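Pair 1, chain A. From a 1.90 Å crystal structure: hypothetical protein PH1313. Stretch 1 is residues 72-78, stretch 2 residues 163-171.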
# COMPACT_ATOMS: atom_id res chain seq x y z
N VAL A 72 24.68 4.16 6.61
CA VAL A 72 25.32 5.34 7.18
C VAL A 72 26.79 5.40 6.79
O VAL A 72 27.29 6.46 6.39
CB VAL A 72 25.18 5.36 8.72
CG1 VAL A 72 25.93 6.55 9.30
CG2 VAL A 72 23.71 5.44 9.11
N SER A 73 27.49 4.28 6.89
CA SER A 73 28.90 4.24 6.49
C SER A 73 29.34 2.85 6.08
O SER A 73 28.76 1.84 6.49
CB SER A 73 29.82 4.80 7.59
OG SER A 73 29.84 3.98 8.74
N ILE A 74 30.39 2.81 5.27
CA ILE A 74 30.93 1.57 4.73
C ILE A 74 32.45 1.48 4.96
O ILE A 74 33.17 2.44 4.71
CB ILE A 74 30.66 1.52 3.21
CG1 ILE A 74 29.17 1.75 2.96
CG2 ILE A 74 31.11 0.19 2.62
CD1 ILE A 74 28.84 2.04 1.52
N SER A 75 32.92 0.32 5.41
CA SER A 75 34.35 0.13 5.64
C SER A 75 34.94 -1.17 5.11
O SER A 75 34.66 -2.24 5.65
CB SER A 75 34.69 0.20 7.14
OG SER A 75 34.57 1.51 7.67
N PRO A 76 35.75 -1.10 4.05
CA PRO A 76 36.36 -2.33 3.53
C PRO A 76 37.25 -2.71 4.71
O PRO A 76 37.81 -1.83 5.35
CB PRO A 76 37.20 -1.83 2.36
CG PRO A 76 36.47 -0.61 1.90
CD PRO A 76 36.08 0.05 3.20
N ALA A 77 37.39 -4.00 5.03
CA ALA A 77 38.20 -4.36 6.18
C ALA A 77 38.80 -5.75 6.11
O ALA A 77 38.41 -6.57 5.29
CB ALA A 77 37.37 -4.23 7.46
N MET A 78 39.76 -6.00 7.01
CA MET A 78 40.40 -7.30 7.12
C MET A 78 39.84 -7.97 8.36
O MET A 78 39.85 -7.39 9.44
CB MET A 78 41.92 -7.16 7.28
CG MET A 78 42.65 -6.70 6.04
SD MET A 78 44.43 -6.64 6.32
CE MET A 78 44.95 -8.25 5.70
N ILE A 163 39.42 -5.00 11.04
CA ILE A 163 40.31 -3.85 11.03
C ILE A 163 40.26 -3.07 9.72
O ILE A 163 40.37 -3.64 8.65
CB ILE A 163 41.74 -4.33 11.31
CG1 ILE A 163 41.74 -5.12 12.63
CG2 ILE A 163 42.70 -3.15 11.38
CD1 ILE A 163 43.08 -5.68 13.03
N TYR A 164 40.10 -1.75 9.83
CA TYR A 164 40.00 -0.91 8.65
C TYR A 164 40.69 0.45 8.78
O TYR A 164 40.99 0.90 9.88
CB TYR A 164 38.52 -0.68 8.32
CG TYR A 164 37.76 0.07 9.40
CD1 TYR A 164 37.13 -0.60 10.45
CD2 TYR A 164 37.69 1.47 9.38
CE1 TYR A 164 36.43 0.11 11.45
CE2 TYR A 164 37.01 2.18 10.36
CZ TYR A 164 36.38 1.50 11.39
OH TYR A 164 35.70 2.24 12.33
N THR A 165 40.94 1.09 7.64
CA THR A 165 41.54 2.42 7.62
C THR A 165 40.62 3.37 6.84
O THR A 165 40.80 4.59 6.89
CB THR A 165 42.93 2.45 6.95
OG1 THR A 165 42.85 1.87 5.65
CG2 THR A 165 43.95 1.70 7.79
N GLU A 166 39.64 2.80 6.14
CA GLU A 166 38.69 3.59 5.35
C GLU A 166 37.26 3.52 5.88
O GLU A 166 36.76 2.45 6.23
CB GLU A 166 38.72 3.15 3.89
CG GLU A 166 37.78 3.93 2.97
CD GLU A 166 38.01 3.65 1.49
OE1 GLU A 166 37.85 2.49 1.05
OE2 GLU A 166 38.35 4.60 0.76
N LYS A 167 36.60 4.67 5.93
CA LYS A 167 35.23 4.77 6.41
C LYS A 167 34.51 5.70 5.44
O LYS A 167 34.60 6.93 5.57
CB LYS A 167 35.22 5.35 7.82
CG LYS A 167 33.88 5.36 8.50
CD LYS A 167 34.06 5.76 9.96
CE LYS A 167 32.77 5.75 10.73
NZ LYS A 167 33.00 6.15 12.15
N ILE A 168 33.81 5.11 4.48
CA ILE A 168 33.09 5.85 3.45
C ILE A 168 31.69 6.23 3.90
O ILE A 168 30.91 5.38 4.33
CB ILE A 168 32.97 5.03 2.15
CG1 ILE A 168 34.35 4.51 1.73
CG2 ILE A 168 32.38 5.88 1.04
CD1 ILE A 168 34.31 3.57 0.54
N LYS A 169 31.37 7.51 3.77
CA LYS A 169 30.05 8.01 4.17
C LYS A 169 28.98 7.56 3.17
O LYS A 169 29.12 7.74 1.96
CB LYS A 169 30.10 9.54 4.25
CG LYS A 169 28.83 10.20 4.76
CD LYS A 169 29.01 11.72 4.86
CE LYS A 169 27.75 12.41 5.35
NZ LYS A 169 27.93 13.89 5.45
N GLY A 170 27.91 6.96 3.69
CA GLY A 170 26.83 6.51 2.84
C GLY A 170 25.86 7.67 2.66
O GLY A 170 26.14 8.78 3.09
N TRP A 171 24.71 7.41 2.04
CA TRP A 171 23.72 8.46 1.83
C TRP A 171 22.77 8.60 2.99
O TRP A 171 21.99 9.55 3.05
CB TRP A 171 22.91 8.19 0.56
CG TRP A 171 23.51 8.80 -0.66
CD1 TRP A 171 24.40 8.23 -1.52
CD2 TRP A 171 23.28 10.13 -1.14
NE1 TRP A 171 24.73 9.12 -2.52
CE2 TRP A 171 24.06 10.29 -2.31
CE3 TRP A 171 22.49 11.20 -0.70
CZ2 TRP A 171 24.07 11.48 -3.04
CZ3 TRP A 171 22.50 12.38 -1.44
CH2 TRP A 171 23.28 12.51 -2.59
O HOH W 1 25.87 8.80 6.12
O HOH W 2 39.90 -0.02 5.13

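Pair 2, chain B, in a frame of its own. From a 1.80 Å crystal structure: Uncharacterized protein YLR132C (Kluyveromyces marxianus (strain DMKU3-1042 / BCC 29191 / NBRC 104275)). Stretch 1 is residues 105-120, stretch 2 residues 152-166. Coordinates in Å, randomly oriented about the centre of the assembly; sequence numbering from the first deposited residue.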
# COMPACT_ATOMS: atom_id res chain seq x y z
N TYR B 105 -6.13 -1.51 6.91
CA TYR B 105 -6.47 -2.49 5.87
C TYR B 105 -5.96 -3.87 6.26
O TYR B 105 -4.82 -4.00 6.67
CB TYR B 105 -5.84 -2.12 4.53
CG TYR B 105 -6.49 -0.93 3.83
CD1 TYR B 105 -7.72 -1.07 3.20
CD2 TYR B 105 -5.85 0.31 3.79
CE1 TYR B 105 -8.31 0.02 2.52
CE2 TYR B 105 -6.44 1.39 3.12
CZ TYR B 105 -7.66 1.24 2.50
OH TYR B 105 -8.23 2.29 1.85
N GLU B 106 -6.78 -4.90 6.04
CA GLU B 106 -6.36 -6.28 6.29
C GLU B 106 -5.80 -6.91 5.02
O GLU B 106 -6.20 -6.56 3.90
CB GLU B 106 -7.55 -7.09 6.77
CG GLU B 106 -7.92 -6.74 8.15
CD GLU B 106 -8.97 -7.67 8.69
OE1 GLU B 106 -9.93 -7.95 7.95
OE2 GLU B 106 -8.82 -8.11 9.84
N ASN B 107 -4.85 -7.84 5.20
CA ASN B 107 -4.37 -8.61 4.06
C ASN B 107 -5.36 -9.74 3.76
O ASN B 107 -6.43 -9.84 4.37
CB ASN B 107 -2.95 -9.13 4.29
CG ASN B 107 -2.87 -10.13 5.45
OD1 ASN B 107 -3.76 -10.20 6.28
ND2 ASN B 107 -1.79 -10.92 5.48
N PHE B 108 -4.99 -10.65 2.83
CA PHE B 108 -5.97 -11.56 2.23
C PHE B 108 -6.56 -12.55 3.23
O PHE B 108 -7.71 -12.99 3.06
CB PHE B 108 -5.31 -12.33 1.08
CG PHE B 108 -4.46 -13.46 1.57
CD1 PHE B 108 -3.23 -13.21 2.19
CD2 PHE B 108 -4.88 -14.78 1.42
CE1 PHE B 108 -2.44 -14.27 2.66
CE2 PHE B 108 -4.10 -15.83 1.89
CZ PHE B 108 -2.88 -15.58 2.50
N ASP B 109 -5.82 -12.95 4.27
CA ASP B 109 -6.28 -13.93 5.24
C ASP B 109 -6.57 -13.29 6.59
O ASP B 109 -6.82 -14.00 7.57
CB ASP B 109 -5.28 -15.07 5.41
CG ASP B 109 -3.95 -14.62 5.97
OD1 ASP B 109 -3.72 -13.39 6.11
OD2 ASP B 109 -3.10 -15.49 6.26
N ALA B 110 -6.58 -11.96 6.63
CA ALA B 110 -6.82 -11.15 7.83
C ALA B 110 -5.77 -11.43 8.93
O ALA B 110 -5.99 -11.10 10.11
CB ALA B 110 -8.24 -11.32 8.37
N SER B 111 -4.61 -11.96 8.57
CA SER B 111 -3.62 -12.20 9.61
C SER B 111 -2.87 -10.92 9.99
O SER B 111 -2.32 -10.84 11.10
CB SER B 111 -2.59 -13.24 9.16
OG SER B 111 -2.01 -12.87 7.93
N LEU B 112 -2.81 -9.94 9.08
CA LEU B 112 -2.06 -8.71 9.31
C LEU B 112 -2.97 -7.52 9.10
O LEU B 112 -3.84 -7.54 8.21
CB LEU B 112 -0.87 -8.61 8.36
CG LEU B 112 0.20 -9.72 8.49
CD1 LEU B 112 1.27 -9.60 7.37
CD2 LEU B 112 0.84 -9.64 9.87
N GLN B 113 -2.75 -6.47 9.90
CA GLN B 113 -3.57 -5.27 9.82
C GLN B 113 -2.63 -4.10 9.57
O GLN B 113 -1.75 -3.83 10.39
CB GLN B 113 -4.40 -5.09 11.11
CG GLN B 113 -5.41 -6.27 11.18
CD GLN B 113 -6.31 -6.27 12.40
OE1 GLN B 113 -5.95 -5.73 13.44
NE2 GLN B 113 -7.48 -6.95 12.29
N PHE B 114 -2.78 -3.45 8.42
CA PHE B 114 -1.86 -2.42 7.96
C PHE B 114 -2.38 -1.04 8.30
O PHE B 114 -3.50 -0.70 7.91
CB PHE B 114 -1.70 -2.54 6.45
CG PHE B 114 -0.85 -3.72 6.03
CD1 PHE B 114 -1.42 -4.99 5.94
CD2 PHE B 114 0.49 -3.56 5.73
CE1 PHE B 114 -0.63 -6.11 5.58
CE2 PHE B 114 1.26 -4.65 5.33
CZ PHE B 114 0.68 -5.92 5.26
N LEU B 115 -1.55 -0.25 8.96
CA LEU B 115 -1.87 1.14 9.28
C LEU B 115 -1.45 1.99 8.09
O LEU B 115 -0.27 1.99 7.72
CB LEU B 115 -1.11 1.55 10.54
CG LEU B 115 -1.38 2.98 11.01
CD1 LEU B 115 -2.80 3.11 11.58
CD2 LEU B 115 -0.32 3.40 12.08
N ALA B 116 -2.39 2.74 7.50
CA ALA B 116 -2.23 3.36 6.20
C ALA B 116 -2.82 4.77 6.23
O ALA B 116 -3.62 5.12 7.12
CB ALA B 116 -2.90 2.51 5.09
N VAL B 117 -2.47 5.56 5.21
CA VAL B 117 -3.15 6.82 4.92
C VAL B 117 -3.52 6.82 3.44
O VAL B 117 -2.75 6.33 2.60
CB VAL B 117 -2.26 8.05 5.27
CG1 VAL B 117 -3.10 9.37 5.11
CG2 VAL B 117 -1.69 7.88 6.72
N GLY B 118 -4.73 7.29 3.13
CA GLY B 118 -5.16 7.33 1.74
C GLY B 118 -4.43 8.37 0.90
O GLY B 118 -3.96 9.40 1.38
N LEU B 119 -4.37 8.13 -0.41
CA LEU B 119 -3.75 9.13 -1.28
C LEU B 119 -4.63 10.38 -1.41
O LEU B 119 -5.87 10.30 -1.37
CB LEU B 119 -3.53 8.57 -2.68
CG LEU B 119 -2.06 8.10 -2.93
CD1 LEU B 119 -1.68 6.97 -1.93
CD2 LEU B 119 -1.88 7.62 -4.37
N SER B 120 -3.97 11.51 -1.62
CA SER B 120 -4.69 12.77 -1.84
C SER B 120 -5.49 12.75 -3.15
O SER B 120 -5.26 11.93 -4.06
CB SER B 120 -3.70 13.95 -1.86
OG SER B 120 -2.97 13.92 -3.08
N ASN B 152 -9.56 3.12 -2.88
CA ASN B 152 -8.77 2.66 -1.74
C ASN B 152 -7.27 2.82 -1.94
O ASN B 152 -6.51 2.23 -1.18
CB ASN B 152 -9.09 1.20 -1.35
CG ASN B 152 -8.89 0.21 -2.52
OD1 ASN B 152 -8.00 0.38 -3.38
ND2 ASN B 152 -9.73 -0.84 -2.55
N LEU B 153 -6.82 3.65 -2.89
CA LEU B 153 -5.38 3.89 -3.00
C LEU B 153 -4.83 4.40 -1.69
O LEU B 153 -5.41 5.32 -1.11
CB LEU B 153 -5.06 4.91 -4.09
CG LEU B 153 -5.35 4.40 -5.52
CD1 LEU B 153 -5.20 5.62 -6.49
CD2 LEU B 153 -4.37 3.26 -5.86
N HIS B 154 -3.70 3.84 -1.24
CA HIS B 154 -3.15 4.23 0.06
C HIS B 154 -1.66 3.93 0.12
O HIS B 154 -1.12 3.21 -0.72
CB HIS B 154 -3.87 3.49 1.19
CG HIS B 154 -3.66 2.00 1.14
ND1 HIS B 154 -4.39 1.16 0.32
CD2 HIS B 154 -2.80 1.19 1.83
CE1 HIS B 154 -4.01 -0.09 0.51
NE2 HIS B 154 -3.04 -0.10 1.40
N VAL B 155 -0.99 4.48 1.14
CA VAL B 155 0.35 4.03 1.54
C VAL B 155 0.23 3.43 2.92
O VAL B 155 -0.26 4.09 3.83
CB VAL B 155 1.36 5.19 1.57
CG1 VAL B 155 2.73 4.68 2.18
CG2 VAL B 155 1.48 5.82 0.17
N SER B 156 0.74 2.19 3.10
CA SER B 156 0.82 1.60 4.42
C SER B 156 2.14 1.94 5.09
O SER B 156 3.21 1.92 4.46
CB SER B 156 0.66 0.08 4.36
OG SER B 156 -0.69 -0.23 4.03
N PHE B 157 2.07 2.27 6.38
CA PHE B 157 3.25 2.69 7.14
C PHE B 157 3.67 1.69 8.22
O PHE B 157 4.83 1.70 8.63
CB PHE B 157 3.01 4.06 7.79
CG PHE B 157 2.87 5.16 6.77
CD1 PHE B 157 3.99 5.75 6.21
CD2 PHE B 157 1.60 5.58 6.35
CE1 PHE B 157 3.88 6.77 5.26
CE2 PHE B 157 1.49 6.58 5.39
CZ PHE B 157 2.62 7.16 4.83
N GLY B 158 2.73 0.89 8.71
CA GLY B 158 3.05 -0.05 9.77
C GLY B 158 2.16 -1.26 9.62
O GLY B 158 1.16 -1.21 8.90
N VAL B 159 2.53 -2.35 10.29
CA VAL B 159 1.73 -3.57 10.16
C VAL B 159 1.70 -4.26 11.51
O VAL B 159 2.74 -4.43 12.15
CB VAL B 159 2.27 -4.48 9.04
CG1 VAL B 159 3.70 -4.92 9.32
CG2 VAL B 159 1.31 -5.69 8.83
N ALA B 160 0.50 -4.63 11.95
CA ALA B 160 0.30 -5.34 13.22
C ALA B 160 -0.30 -6.72 12.94
O ALA B 160 -0.97 -6.93 11.92
CB ALA B 160 -0.64 -4.57 14.14
N GLN B 161 -0.05 -7.65 13.86
CA GLN B 161 -0.70 -8.96 13.79
C GLN B 161 -2.13 -8.85 14.28
O GLN B 161 -2.43 -8.13 15.23
CB GLN B 161 0.06 -9.98 14.66
CG GLN B 161 1.46 -10.23 14.14
CD GLN B 161 2.26 -11.22 14.98
OE1 GLN B 161 2.77 -12.20 14.45
NE2 GLN B 161 2.38 -10.96 16.27
N ASN B 162 -3.02 -9.56 13.62
CA ASN B 162 -4.41 -9.61 14.09
C ASN B 162 -4.49 -10.61 15.25
O ASN B 162 -4.45 -11.83 15.03
CB ASN B 162 -5.34 -10.01 12.94
CG ASN B 162 -6.80 -10.13 13.38
OD1 ASN B 162 -7.16 -9.79 14.52
ND2 ASN B 162 -7.65 -10.59 12.44
N ALA B 163 -4.62 -10.10 16.48
CA ALA B 163 -4.71 -11.00 17.63
C ALA B 163 -5.98 -11.85 17.59
O ALA B 163 -6.02 -12.91 18.23
CB ALA B 163 -4.70 -10.22 18.94
N TYR B 164 -6.97 -11.47 16.80
CA TYR B 164 -8.27 -12.15 16.83
C TYR B 164 -8.46 -13.03 15.61
O TYR B 164 -9.59 -13.43 15.33
CB TYR B 164 -9.40 -11.12 16.95
CG TYR B 164 -9.15 -10.29 18.18
CD1 TYR B 164 -9.63 -10.71 19.42
CD2 TYR B 164 -8.40 -9.12 18.12
CE1 TYR B 164 -9.36 -9.97 20.57
CE2 TYR B 164 -8.13 -8.37 19.26
CZ TYR B 164 -8.62 -8.81 20.47
OH TYR B 164 -8.36 -8.07 21.60
N LEU B 165 -7.37 -13.32 14.90
CA LEU B 165 -7.40 -14.07 13.65
C LEU B 165 -8.21 -15.36 13.74
O LEU B 165 -8.92 -15.72 12.80
CB LEU B 165 -5.97 -14.41 13.23
CG LEU B 165 -5.85 -15.33 12.01
CD1 LEU B 165 -6.49 -14.64 10.79
CD2 LEU B 165 -4.39 -15.60 11.74
N GLN B 166 -8.05 -16.11 14.82
CA GLN B 166 -8.70 -17.42 14.90
C GLN B 166 -9.97 -17.38 15.72
O GLN B 166 -10.52 -18.43 16.02
CB GLN B 166 -7.74 -18.48 15.44
CG GLN B 166 -6.40 -18.49 14.67
CD GLN B 166 -5.40 -19.51 15.22
OE1 GLN B 166 -5.67 -20.73 15.18
NE2 GLN B 166 -4.24 -19.01 15.71
O HOH W 3 -7.48 4.70 0.86
O HOH W 4 -3.80 -5.43 15.08
O HOH W 5 -9.12 -7.78 14.55

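Fourteen central residues of the two pairs superpose on N, CA and C with an RMSD of 0.9 Å. Each pair sets two antiparallel segments side by side with a one-residue register shift midway. In pair 1, Ile A74 faces Ile A168 and Met A78 faces Ile A163, so the intervening segments differ by one residue; in pair 2 the same shift is a beta bulge between Leu B115 and Ala B116.

The hydrogen bonds on the two sides of the shift correspond. Ile A74 N to Ile A168 O and Ile A168 N to Ile A74 O, both 2.8 Å, match Gln B113 N to Ala B160 O at 2.7 Å and Ala B160 N to Gln B113 O at 2.9 Å. Beyond the shift, Met A78 N to Ile A163 O and Ile A163 N to Met A78 O, both 2.9 Å, match Val B117 N to Val B155 O at 3.0 Å and Val B155 N to Val B117 O at 2.9 Å.

The shift itself is bridged differently. In pair 2, Leu B115 O accepts from Phe B157 N at 2.7 Å and, weakly, from Gly B158 N at 3.3 Å, while Leu B115 N donates to Gly B158 O at 2.9 Å. Pro A76, the match of Leu B115, has no amide hydrogen to donate. Glu A166 O, on the residue matching Gly B158, instead accepts from Ser A75 OG at 2.8 Å, and a water donates to Pro A76 O (2.8 Å) and accepts from Thr A165 N (2.9 Å). The strands thus stay joined here through a side chain and a solvent molecule.

Packing follows the same positions with different groups. Ala A77 and Ala B116 coincide, their side-chain centres 0.1 Å apart; Ala A77 CB lies 3.8 Å from Tyr A164 CB, and Ala B116 CB 3.7 Å from Ser B156 OG. The aromatic ring changes strands: Tyr A164 matches Ser B156, and Ser A75 matches Phe B114. Ser A75 CB sits over the Tyr A164 ring, 4.1 Å from its centroid and 21° off the normal. The Phe B114 ring is covered instead by Val B159 CG2, 3.6 Å from the centroid and 10° off the normal.

At the matched Ile A74 and Gln B113, apolar contact (Ile A74 CB to Ile A168 CB, 4.3 Å) gives way to polar linkage: a water accepts from Gln B113 NE2 at 2.9 Å and donates to Asn B162 OD1 at 2.8 Å.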